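Local coordinates for protein Glp_546_48378_50642 (Giardia intestinalis, PDB 2QVW) that cleaves double-stranded RNA in the RNA interference pathway, producing small interfering RNAs of 21 to 23 base pairs that direct destruction of homologous RNAs, at residues 337-342 and 409-414; 96-100 and 302-307; 427-431 and 513-519. One frame throughout, in Å; residues are numbered along the deposited sequence.

The three contacts illustrate how chemistry follows position in a multidomain nuclease. Interaction 1 is almost entirely buried: two helices of the first RNase III domain meet backbone to backbone and bring acidic side chains together at a manganese site. Interaction 2, also buried and about 18 Å away between centres, joins a loop of the N-terminal domain to the end of helix 295-306 through an aromatic wedge and one charged hydrogen bond. Interaction 3 is only partly buried and combines a phenylalanine with a loose network of charges. Its helix 421-433 directly follows helix 404-417 of interaction 1, and Phe428 packs on Ile411 and Val412. Glu410 likewise touches Gly305 of interaction 2.

Interaction 1 (337-342 and 409-414); sequences LELLGD and EEIVGS
In the RNase III fold, two helices bearing the acidic signature residues cross closely enough to place their carboxylates around metal. Here helix 330-356 meets helix 404-417, the two short segments crossing at 85° with axes 6.4 Å apart. Both are regular α-helix. Glu409 points toward the crossing, its side chain m at chi1 and t at chi2. Its OE1 lies 3.0 Å from Glu338 OE1 and its OE2 2.7 Å from Asp342 OD2, like-charged pairs close together; the bound manganese ion about 3 Å from the Glu409 side chain probably helps offset the repulsion, consistent with Glu338, Glu409 and the nearby Asp406 sharing a site. Glu409 O also receives a CA-H...O contact from Gly341 CA at 2.9 Å. Next, Glu410 sits beside Glu338 with their CA atoms 3.6 Å apart, while its t, m side chain turns OE2 to within 3.1 Å of Leu337 CD1. Val412 sets CG1 3.6 Å from Gly341 O. The CA atoms come closest at Gly413 and Gly341, 3.4 Å apart; a CB on either glycine would clash with the opposite helix. A second CA-H...O contact runs from Gly413 CA to Leu337 O, 3.1 Å long and nearly straight, with 167° at the hydrogen. Ser414 completes the turn, its CB 4.2 Å from CD1 of Leu337, the m, t leucine pointing toward the second helix.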
ATOM      1  N   LEU A 337      -2.132   4.860   7.026  1.00 24.25           N
ATOM      2  CA  LEU A 337      -1.790   3.448   7.122  1.00 23.92           C
ATOM      3  C   LEU A 337      -1.257   3.219   8.528  1.00 23.91           C
ATOM      4  O   LEU A 337      -1.393   2.136   9.089  1.00 23.91           O
ATOM      5  CB  LEU A 337      -0.730   3.065   6.083  1.00 23.88           C
ATOM      6  CG  LEU A 337      -1.193   2.964   4.627  1.00 22.87           C
ATOM      7  CD1 LEU A 337      -0.026   2.554   3.751  1.00 22.10           C
ATOM      8  CD2 LEU A 337      -2.315   1.948   4.520  1.00 22.11           C
ATOM      9  N   GLU A 338      -0.646   4.257   9.088  1.00 23.90           N
ATOM     10  CA  GLU A 338      -0.110   4.204  10.444  1.00 24.10           C
ATOM     11  C   GLU A 338      -1.305   4.210  11.390  1.00 24.26           C
ATOM     12  O   GLU A 338      -1.424   3.374  12.286  1.00 24.64           O
ATOM     13  CB  GLU A 338       0.762   5.429  10.715  1.00 23.86           C
ATOM     14  CG  GLU A 338       1.126   5.597  12.174  1.00 25.24           C
ATOM     15  CD  GLU A 338       1.676   6.969  12.485  1.00 28.72           C
ATOM     16  OE1 GLU A 338       1.873   7.275  13.679  1.00 29.29           O
ATOM     17  OE2 GLU A 338       1.907   7.737  11.533  1.00 30.73           O
ATOM     18  N   LEU A 339      -2.193   5.171  11.167  1.00 24.26           N
ATOM     19  CA  LEU A 339      -3.403   5.327  11.957  1.00 23.90           C
ATOM     20  C   LEU A 339      -4.086   3.977  12.047  1.00 23.74           C
ATOM     21  O   LEU A 339      -4.526   3.563  13.123  1.00 23.71           O
ATOM     22  CB  LEU A 339      -4.331   6.346  11.286  1.00 23.72           C
ATOM     23  CG  LEU A 339      -5.686   6.688  11.910  1.00 23.95           C
ATOM     24  CD1 LEU A 339      -5.493   7.206  13.313  1.00 25.26           C
ATOM     25  CD2 LEU A 339      -6.392   7.730  11.059  1.00 24.08           C
ATOM     26  N   LEU A 340      -4.158   3.293  10.909  1.00 23.59           N
ATOM     27  CA  LEU A 340      -4.775   1.981  10.846  1.00 23.22           C
ATOM     28  C   LEU A 340      -3.869   0.881  11.401  1.00 23.51           C
ATOM     29  O   LEU A 340      -4.346  -0.085  11.984  1.00 23.46           O
ATOM     30  CB  LEU A 340      -5.129   1.631   9.409  1.00 22.85           C
ATOM     31  CG  LEU A 340      -5.883   0.307   9.298  1.00 21.67           C
ATOM     32  CD1 LEU A 340      -7.314   0.496   9.767  1.00 21.74           C
ATOM     33  CD2 LEU A 340      -5.859  -0.179   7.870  1.00 20.56           C
ATOM     34  N   GLY A 341      -2.565   1.018  11.204  1.00 23.94           N
ATOM     35  CA  GLY A 341      -1.646   0.013  11.699  1.00 24.53           C
ATOM     36  C   GLY A 341      -1.639   0.051  13.205  1.00 25.09           C
ATOM     37  O   GLY A 341      -1.507  -0.972  13.875  1.00 25.45           O
ATOM     38  N   ASP A 342      -1.786   1.254  13.740  1.00 25.52           N
ATOM     39  CA  ASP A 342      -1.814   1.469  15.182  1.00 26.11           C
ATOM     40  C   ASP A 342      -2.943   0.646  15.836  1.00 25.71           C
ATOM     41  O   ASP A 342      -2.752  -0.003  16.872  1.00 25.46           O
ATOM     42  CB  ASP A 342      -2.041   2.954  15.448  1.00 26.76           C
ATOM     43  CG  ASP A 342      -1.823   3.326  16.891  1.00 29.22           C
ATOM     44  OD1 ASP A 342      -2.288   2.579  17.780  1.00 31.98           O
ATOM     45  OD2 ASP A 342      -1.191   4.374  17.130  1.00 31.26           O
ATOM     46  N   GLU A 409       3.942   1.104  12.799  1.00 24.42           N
ATOM     47  CA  GLU A 409       2.491   1.054  12.668  1.00 24.49           C
ATOM     48  C   GLU A 409       2.067   1.185  11.209  1.00 24.36           C
ATOM     49  O   GLU A 409       1.064   0.610  10.786  1.00 24.28           O
ATOM     50  CB  GLU A 409       1.868   2.180  13.490  1.00 24.37           C
ATOM     51  CG  GLU A 409       2.335   2.227  14.934  1.00 25.29           C
ATOM     52  CD  GLU A 409       1.929   3.510  15.640  1.00 26.36           C
ATOM     53  OE1 GLU A 409       2.207   4.606  15.103  1.00 26.59           O
ATOM     54  OE2 GLU A 409       1.340   3.429  16.738  1.00 27.42           O
ATOM     55  N   GLU A 410       2.825   1.960  10.445  1.00 24.32           N
ATOM     56  CA  GLU A 410       2.543   2.155   9.033  1.00 24.45           C
ATOM     57  C   GLU A 410       2.698   0.807   8.324  1.00 24.05           C
ATOM     58  O   GLU A 410       1.805   0.375   7.605  1.00 24.00           O
ATOM     59  CB  GLU A 410       3.520   3.180   8.469  1.00 24.71           C
ATOM     60  CG  GLU A 410       3.146   3.791   7.123  1.00 26.83           C
ATOM     61  CD  GLU A 410       3.401   2.873   5.945  1.00 31.26           C
ATOM     62  OE1 GLU A 410       4.230   1.945   6.057  1.00 33.09           O
ATOM     63  OE2 GLU A 410       2.782   3.094   4.889  1.00 33.41           O
ATOM     64  N   ILE A 411       3.834   0.142   8.537  1.00 23.72           N
ATOM     65  CA  ILE A 411       4.086  -1.164   7.930  1.00 23.08           C
ATOM     66  C   ILE A 411       2.947  -2.111   8.277  1.00 22.87           C
ATOM     67  O   ILE A 411       2.438  -2.826   7.416  1.00 22.95           O
ATOM     68  CB  ILE A 411       5.411  -1.798   8.440  1.00 22.82           C
ATOM     69  CG1 ILE A 411       6.597  -1.282   7.630  1.00 22.63           C
ATOM     70  CG2 ILE A 411       5.349  -3.323   8.319  1.00 22.77           C
ATOM     71  CD1 ILE A 411       6.792   0.195   7.709  1.00 39.53           C
ATOM     72  N   VAL A 412       2.570  -2.115   9.553  1.00 22.33           N
ATOM     73  CA  VAL A 412       1.490  -2.957  10.041  1.00 21.75           C
ATOM     74  C   VAL A 412       0.225  -2.609   9.276  1.00 21.58           C
ATOM     75  O   VAL A 412      -0.473  -3.494   8.801  1.00 21.41           O
ATOM     76  CB  VAL A 412       1.263  -2.743  11.560  1.00 21.72           C
ATOM     77  CG1 VAL A 412       0.115  -3.595  12.049  1.00 21.23           C
ATOM     78  CG2 VAL A 412       2.518  -3.099  12.324  1.00 22.12           C
ATOM     79  N   GLY A 413      -0.053  -1.320   9.144  1.00 21.77           N
ATOM     80  CA  GLY A 413      -1.236  -0.895   8.422  1.00 21.84           C
ATOM     81  C   GLY A 413      -1.166  -1.266   6.959  1.00 22.00           C
ATOM     82  O   GLY A 413      -2.195  -1.463   6.314  1.00 22.04           O
ATOM     83  N   SER A 414       0.057  -1.378   6.446  1.00 22.21           N
ATOM     84  CA  SER A 414       0.284  -1.720   5.038  1.00 22.40           C
ATOM     85  C   SER A 414       0.198  -3.226   4.752  1.00 22.57           C
ATOM     86  O   SER A 414      -0.260  -3.629   3.683  1.00 22.95           O
ATOM     87  CB  SER A 414       1.646  -1.187   4.560  1.00 22.52           C
ATOM     88  OG  SER A 414       1.772  -1.272   3.140  1.00 22.85           O
TER

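Interaction 2 (96-100 and 302-307); sequences EYTFP and ITAGLR
Residues 96-100 form an irregular loop: Tyr97 is extended, Thr98 has helix-like angles, and Phe99 opens out again at -136/71. Opposite lies the last turn of helix 295-306, which ends as Arg307 leaves helical angles at -99/80. The backbones stay apart, the nearest CA atoms being those of Thr98 and Thr303 at 7.0 Å, so side chains fill the gap. Phe99, m at chi1, sends its ring to the helix. CZ reaches 3.4 Å from Thr303 CA, which lies at the ring edge, while CE2 is 3.6 Å from Ile302 CG2 and CE1 3.4 Å from Leu306 CB. This is a domain interface, joining the N-terminal domain to the first RNase III domain, with helix 267-284 also packing on Phe99. Thr98 CG2 meets Thr303 CG2 at 3.2 Å, leaving Thr98 OG1 to bond Tyr299 and Asp276. Arg307, m through chi3, folds back so that NH1 donates to Thr98 O at 2.9 Å, an in-plane hydrogen bond with an angle of 153°.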
ATOM      1  N   GLU A  96      17.002  11.315 -10.518  1.00 37.70           N
ATOM      2  CA  GLU A  96      15.635  11.199 -10.981  1.00 37.78           C
ATOM      3  C   GLU A  96      14.902   9.936 -10.560  1.00 37.43           C
ATOM      4  O   GLU A  96      13.891   9.577 -11.159  1.00 37.61           O
ATOM      5  CB  GLU A  96      15.596  11.316 -12.493  1.00 37.87           C
ATOM      6  CG  GLU A  96      15.280  12.692 -12.969  1.00 40.60           C
ATOM      7  CD  GLU A  96      15.214  12.756 -14.460  1.00 44.13           C
ATOM      8  OE1 GLU A  96      16.289  12.724 -15.089  1.00 45.26           O
ATOM      9  OE2 GLU A  96      14.092  12.820 -15.002  1.00 45.37           O
ATOM     10  N   TYR A  97      15.410   9.256  -9.538  1.00 36.94           N
ATOM     11  CA  TYR A  97      14.761   8.053  -9.037  1.00 36.35           C
ATOM     12  C   TYR A  97      14.097   8.412  -7.709  1.00 36.39           C
ATOM     13  O   TYR A  97      14.408   9.445  -7.111  1.00 36.43           O
ATOM     14  CB  TYR A  97      15.773   6.920  -8.824  1.00 36.08           C
ATOM     15  CG  TYR A  97      16.408   6.371 -10.087  1.00 35.34           C
ATOM     16  CD1 TYR A  97      17.344   7.114 -10.802  1.00 34.88           C
ATOM     17  CD2 TYR A  97      16.066   5.109 -10.568  1.00 35.20           C
ATOM     18  CE1 TYR A  97      17.923   6.617 -11.968  1.00 35.09           C
ATOM     19  CE2 TYR A  97      16.636   4.600 -11.732  1.00 35.02           C
ATOM     20  CZ  TYR A  97      17.563   5.356 -12.433  1.00 35.26           C
ATOM     21  OH  TYR A  97      18.110   4.862 -13.610  1.00 35.89           O
ATOM     22  N   THR A  98      13.185   7.561  -7.253  1.00 36.33           N
ATOM     23  CA  THR A  98      12.486   7.805  -6.002  1.00 36.34           C
ATOM     24  C   THR A  98      13.432   7.565  -4.829  1.00 36.73           C
ATOM     25  O   THR A  98      13.228   8.087  -3.729  1.00 36.69           O
ATOM     26  CB  THR A  98      11.270   6.892  -5.867  1.00 36.12           C
ATOM     27  OG1 THR A  98      10.441   7.044  -7.026  1.00 35.70           O
ATOM     28  CG2 THR A  98      10.473   7.254  -4.625  1.00 35.91           C
ATOM     29  N   PHE A  99      14.463   6.768  -5.074  1.00 37.11           N
ATOM     30  CA  PHE A  99      15.458   6.479  -4.065  1.00 37.51           C
ATOM     31  C   PHE A  99      16.819   6.565  -4.717  1.00 38.28           C
ATOM     32  O   PHE A  99      17.477   5.555  -4.913  1.00 38.17           O
ATOM     33  CB  PHE A  99      15.228   5.089  -3.499  1.00 37.27           C
ATOM     34  CG  PHE A  99      13.880   4.920  -2.872  1.00 36.28           C
ATOM     35  CD1 PHE A  99      13.590   5.504  -1.643  1.00 35.52           C
ATOM     36  CD2 PHE A  99      12.880   4.215  -3.533  1.00 35.50           C
ATOM     37  CE1 PHE A  99      12.317   5.389  -1.086  1.00 35.03           C
ATOM     38  CE2 PHE A  99      11.611   4.096  -2.987  1.00 35.23           C
ATOM     39  CZ  PHE A  99      11.327   4.682  -1.765  1.00 34.94           C
ATOM     40  N   PRO A 100      17.253   7.788  -5.067  1.00 39.10           N
ATOM     41  CA  PRO A 100      18.540   8.054  -5.710  1.00 40.01           C
ATOM     42  C   PRO A 100      19.756   7.538  -4.945  1.00 41.18           C
ATOM     43  O   PRO A 100      20.863   7.504  -5.477  1.00 41.17           O
ATOM     44  CB  PRO A 100      18.537   9.576  -5.853  1.00 39.82           C
ATOM     45  CG  PRO A 100      17.725  10.023  -4.694  1.00 39.30           C
ATOM     46  CD  PRO A 100      16.573   9.057  -4.749  1.00 38.98           C
ATOM     47  N   ILE A 302       6.511   1.067  -1.099  1.00 24.27           N
ATOM     48  CA  ILE A 302       7.852   1.308  -0.587  1.00 24.11           C
ATOM     49  C   ILE A 302       8.151   2.795  -0.536  1.00 24.52           C
ATOM     50  O   ILE A 302       8.802   3.277   0.381  1.00 24.88           O
ATOM     51  CB  ILE A 302       8.913   0.585  -1.460  1.00 23.90           C
ATOM     52  CG1 ILE A 302       8.916  -0.912  -1.131  1.00 23.44           C
ATOM     53  CG2 ILE A 302      10.291   1.184  -1.230  1.00 23.53           C
ATOM     54  CD1 ILE A 302      10.055  -1.686  -1.762  1.00 39.53           C
ATOM     55  N   THR A 303       7.670   3.520  -1.530  1.00 24.60           N
ATOM     56  CA  THR A 303       7.895   4.948  -1.574  1.00 24.75           C
ATOM     57  C   THR A 303       7.202   5.590  -0.393  1.00 24.83           C
ATOM     58  O   THR A 303       7.798   6.362   0.342  1.00 25.26           O
ATOM     59  CB  THR A 303       7.342   5.552  -2.855  1.00 24.80           C
ATOM     60  OG1 THR A 303       7.882   4.851  -3.976  1.00 25.09           O
ATOM     61  CG2 THR A 303       7.726   7.007  -2.952  1.00 24.78           C
ATOM     62  N   ALA A 304       5.933   5.253  -0.210  1.00 24.77           N
ATOM     63  CA  ALA A 304       5.141   5.807   0.882  1.00 24.91           C
ATOM     64  C   ALA A 304       5.718   5.505   2.257  1.00 25.24           C
ATOM     65  O   ALA A 304       5.610   6.319   3.173  1.00 25.02           O
ATOM     66  CB  ALA A 304       3.735   5.286   0.810  1.00 24.67           C
ATOM     67  N   GLY A 305       6.322   4.333   2.403  1.00 25.74           N
ATOM     68  CA  GLY A 305       6.881   3.964   3.682  1.00 26.55           C
ATOM     69  C   GLY A 305       8.291   4.452   3.879  1.00 27.16           C
ATOM     70  O   GLY A 305       8.751   4.532   5.017  1.00 27.56           O
ATOM     71  N   LEU A 306       8.978   4.788   2.790  1.00 27.29           N
ATOM     72  CA  LEU A 306      10.362   5.244   2.872  1.00 27.89           C
ATOM     73  C   LEU A 306      10.582   6.712   2.523  1.00 28.55           C
ATOM     74  O   LEU A 306      11.580   7.302   2.929  1.00 28.76           O
ATOM     75  CB  LEU A 306      11.247   4.368   1.989  1.00 27.85           C
ATOM     76  CG  LEU A 306      11.328   2.921   2.453  1.00 28.03           C
ATOM     77  CD1 LEU A 306      12.017   2.094   1.412  1.00 28.75           C
ATOM     78  CD2 LEU A 306      12.075   2.851   3.769  1.00 28.43           C
ATOM     79  N   ARG A 307       9.665   7.301   1.764  1.00 29.52           N
ATOM     80  CA  ARG A 307       9.785   8.705   1.397  1.00 30.78           C
ATOM     81  C   ARG A 307       8.903   9.509   2.320  1.00 31.89           C
ATOM     82  O   ARG A 307       7.789   9.894   1.974  1.00 32.23           O
ATOM     83  CB  ARG A 307       9.376   8.923  -0.053  1.00 30.63           C
ATOM     84  CG  ARG A 307      10.429   8.460  -1.055  1.00 31.48           C
ATOM     85  CD  ARG A 307      11.781   9.136  -0.785  1.00 33.17           C
ATOM     86  NE  ARG A 307      11.686  10.594  -0.841  1.00 34.70           N
ATOM     87  CZ  ARG A 307      11.939  11.321  -1.925  1.00 35.86           C
ATOM     88  NH1 ARG A 307      12.316  10.727  -3.047  1.00 36.99           N
ATOM     89  NH2 ARG A 307      11.793  12.641  -1.892  1.00 36.58           N
TER

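Interaction 3 (427-431 and 513-519); sequences EFLAK and FSHRSGL
A phenylalanine set against a neighbouring helix, with charged side chains around it, joins helix 421-433, which packs on helices 404-417 and 330-356 of the first RNase III domain through Phe428 and Leu429, to the C-terminal end of helix 500-516. Residues 427-431 make one turn of α-helix; residues 513-516 are helical, and the chain then unwinds through Ser517 and Gly518, the latter at a positive phi of 62°. Glu427 lies nearest Ser517, with CA atoms 7.8 Å apart, and Lys431 nearest Ser514 at 7.7 Å between CA atoms. Phe513, t at chi1, points toward the first helix: CZ is 3.3 Å from Glu427 O at the ring edge, and CE2 is 3.5 Å from Ala430 CB. Leu519, p at both chi angles, adds CD2 at 3.7 Å from Lys431 CG. Ser517 OG bonds back to Phe513 O at 3.0 Å. Glu427, extended through chi2, links two cations: Lys431 NZ lies 3.6 Å from Glu427 OE2 within the helix, and Arg516 NH1 is 3.8 Å from Glu427 OE1 in a long salt bridge between the segments. Phe513, with 79 Å² covered, meets Glu427, Ala430 and Lys431, so apolar fit dominates and the charges add looser attraction.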
ATOM      1  N   GLU A 427       2.244 -12.293  11.512  1.00 26.39           N
ATOM      2  CA  GLU A 427       3.565 -12.864  11.302  1.00 26.71           C
ATOM      3  C   GLU A 427       4.608 -11.799  11.576  1.00 26.25           C
ATOM      4  O   GLU A 427       5.508 -12.001  12.384  1.00 26.30           O
ATOM      5  CB  GLU A 427       3.709 -13.359   9.864  1.00 26.84           C
ATOM      6  CG  GLU A 427       5.109 -13.832   9.520  1.00 28.31           C
ATOM      7  CD  GLU A 427       5.233 -14.284   8.088  1.00 29.69           C
ATOM      8  OE1 GLU A 427       4.593 -15.293   7.729  1.00 33.31           O
ATOM      9  OE2 GLU A 427       5.968 -13.626   7.319  1.00 30.63           O
ATOM     10  N   PHE A 428       4.485 -10.670  10.880  1.00 25.61           N
ATOM     11  CA  PHE A 428       5.395  -9.539  11.045  1.00 24.60           C
ATOM     12  C   PHE A 428       5.568  -9.291  12.538  1.00 24.32           C
ATOM     13  O   PHE A 428       6.682  -9.146  13.033  1.00 24.48           O
ATOM     14  CB  PHE A 428       4.788  -8.300  10.386  1.00 24.36           C
ATOM     15  CG  PHE A 428       5.614  -7.064  10.544  1.00 23.49           C
ATOM     16  CD1 PHE A 428       6.819  -6.933   9.869  1.00 22.89           C
ATOM     17  CD2 PHE A 428       5.199  -6.032  11.382  1.00 23.31           C
ATOM     18  CE1 PHE A 428       7.600  -5.797  10.028  1.00 22.30           C
ATOM     19  CE2 PHE A 428       5.976  -4.895  11.540  1.00 22.79           C
ATOM     20  CZ  PHE A 428       7.175  -4.781  10.863  1.00 22.42           C
ATOM     21  N   LEU A 429       4.443  -9.260  13.241  1.00 23.99           N
ATOM     22  CA  LEU A 429       4.417  -9.046  14.675  1.00 23.99           C
ATOM     23  C   LEU A 429       5.199 -10.093  15.452  1.00 24.01           C
ATOM     24  O   LEU A 429       6.098  -9.768  16.217  1.00 24.37           O
ATOM     25  CB  LEU A 429       2.972  -9.027  15.165  1.00 23.92           C
ATOM     26  CG  LEU A 429       2.198  -7.726  14.931  1.00 24.82           C
ATOM     27  CD1 LEU A 429       0.704  -7.972  15.041  1.00 25.64           C
ATOM     28  CD2 LEU A 429       2.643  -6.698  15.944  1.00 25.49           C
ATOM     29  N   ALA A 430       4.857 -11.356  15.264  1.00 24.07           N
ATOM     30  CA  ALA A 430       5.556 -12.403  15.989  1.00 23.69           C
ATOM     31  C   ALA A 430       7.084 -12.289  15.880  1.00 23.36           C
ATOM     32  O   ALA A 430       7.789 -12.292  16.888  1.00 23.41           O
ATOM     33  CB  ALA A 430       5.086 -13.768  15.505  1.00 23.74           C
ATOM     34  N   LYS A 431       7.590 -12.172  14.657  1.00 23.23           N
ATOM     35  CA  LYS A 431       9.035 -12.076  14.434  1.00 23.44           C
ATOM     36  C   LYS A 431       9.659 -10.958  15.252  1.00 23.41           C
ATOM     37  O   LYS A 431      10.473 -11.192  16.131  1.00 23.72           O
ATOM     38  CB  LYS A 431       9.374 -11.762  12.975  1.00 23.52           C
ATOM     39  CG  LYS A 431       8.720 -12.570  11.871  1.00 24.84           C
ATOM     40  CD  LYS A 431       9.207 -11.958  10.552  1.00 27.93           C
ATOM     41  CE  LYS A 431       8.424 -12.397   9.337  1.00 30.69           C
ATOM     42  NZ  LYS A 431       8.800 -11.587   8.144  1.00 32.57           N
ATOM     43  N   PHE A 513       7.398 -21.616  13.052  1.00 35.03           N
ATOM     44  CA  PHE A 513       7.173 -20.262  12.559  1.00 35.43           C
ATOM     45  C   PHE A 513       8.472 -19.691  12.001  1.00 36.42           C
ATOM     46  O   PHE A 513       8.513 -19.200  10.879  1.00 36.52           O
ATOM     47  CB  PHE A 513       6.675 -19.374  13.701  1.00 34.99           C
ATOM     48  CG  PHE A 513       6.434 -17.945  13.301  1.00 33.72           C
ATOM     49  CD1 PHE A 513       5.361 -17.613  12.476  1.00 32.46           C
ATOM     50  CD2 PHE A 513       7.285 -16.936  13.736  1.00 32.50           C
ATOM     51  CE1 PHE A 513       5.137 -16.306  12.092  1.00 31.58           C
ATOM     52  CE2 PHE A 513       7.073 -15.628  13.358  1.00 31.43           C
ATOM     53  CZ  PHE A 513       5.993 -15.310  12.532  1.00 31.31           C
ATOM     54  N   SER A 514       9.527 -19.755  12.801  1.00 37.63           N
ATOM     55  CA  SER A 514      10.833 -19.252  12.409  1.00 38.95           C
ATOM     56  C   SER A 514      11.245 -19.746  11.024  1.00 39.86           C
ATOM     57  O   SER A 514      11.999 -19.075  10.316  1.00 39.81           O
ATOM     58  CB  SER A 514      11.878 -19.691  13.436  1.00 39.06           C
ATOM     59  OG  SER A 514      11.435 -19.412  14.750  1.00 39.85           O
ATOM     60  N   HIS A 515      10.735 -20.918  10.646  1.00 41.28           N
ATOM     61  CA  HIS A 515      11.057 -21.536   9.360  1.00 42.52           C
ATOM     62  C   HIS A 515      10.280 -21.018   8.150  1.00 43.12           C
ATOM     63  O   HIS A 515      10.890 -20.585   7.167  1.00 43.10           O
ATOM     64  CB  HIS A 515      10.873 -23.055   9.441  1.00 42.68           C
ATOM     65  CG  HIS A 515      11.103 -23.764   8.138  1.00 44.05           C
ATOM     66  ND1 HIS A 515      10.378 -24.874   7.752  1.00 45.74           N
ATOM     67  CD2 HIS A 515      11.970 -23.514   7.127  1.00 45.21           C
ATOM     68  CE1 HIS A 515      10.786 -25.274   6.561  1.00 46.57           C
ATOM     69  NE2 HIS A 515      11.751 -24.466   6.158  1.00 46.38           N
ATOM     70  N   ARG A 516       8.949 -21.075   8.200  1.00 44.07           N
ATOM     71  CA  ARG A 516       8.140 -20.615   7.069  1.00 45.16           C
ATOM     72  C   ARG A 516       8.222 -19.107   6.878  1.00 45.63           C
ATOM     73  O   ARG A 516       7.629 -18.563   5.955  1.00 45.53           O
ATOM     74  CB  ARG A 516       6.674 -21.044   7.225  1.00 45.30           C
ATOM     75  CG  ARG A 516       5.823 -20.123   8.062  1.00 46.54           C
ATOM     76  CD  ARG A 516       4.448 -20.727   8.273  1.00 47.94           C
ATOM     77  NE  ARG A 516       3.694 -20.882   7.029  1.00 49.32           N
ATOM     78  CZ  ARG A 516       3.038 -19.899   6.419  1.00 49.45           C
ATOM     79  NH1 ARG A 516       3.040 -18.675   6.935  1.00 49.86           N
ATOM     80  NH2 ARG A 516       2.364 -20.144   5.298  1.00 49.57           N
ATOM     81  N   SER A 517       8.962 -18.441   7.758  1.00 46.78           N
ATOM     82  CA  SER A 517       9.162 -16.999   7.678  1.00 47.64           C
ATOM     83  C   SER A 517      10.575 -16.746   7.147  1.00 48.12           C
ATOM     84  O   SER A 517      11.051 -15.612   7.117  1.00 47.99           O
ATOM     85  CB  SER A 517       9.002 -16.366   9.055  1.00 47.52           C
ATOM     86  OG  SER A 517       7.697 -16.591   9.551  1.00 48.10           O
ATOM     87  N   GLY A 518      11.239 -17.828   6.742  1.00 48.91           N
ATOM     88  CA  GLY A 518      12.581 -17.752   6.188  1.00 49.61           C
ATOM     89  C   GLY A 518      13.670 -17.217   7.100  1.00 50.14           C
ATOM     90  O   GLY A 518      14.821 -17.066   6.671  1.00 50.34           O
ATOM     91  N   LEU A 519      13.328 -16.934   8.353  1.00 50.45           N
ATOM     92  CA  LEU A 519      14.311 -16.401   9.289  1.00 50.90           C
ATOM     93  C   LEU A 519      15.036 -17.481  10.092  1.00 51.09           C
ATOM     94  O   LEU A 519      15.782 -17.182  11.017  1.00 51.17           O
ATOM     95  CB  LEU A 519      13.645 -15.386  10.231  1.00 50.87           C
ATOM     96  CG  LEU A 519      12.462 -15.813  11.105  1.00 51.52           C
ATOM     97  CD1 LEU A 519      12.923 -16.798  12.154  1.00 52.79           C
ATOM     98  CD2 LEU A 519      11.871 -14.591  11.782  1.00 51.62           C
TER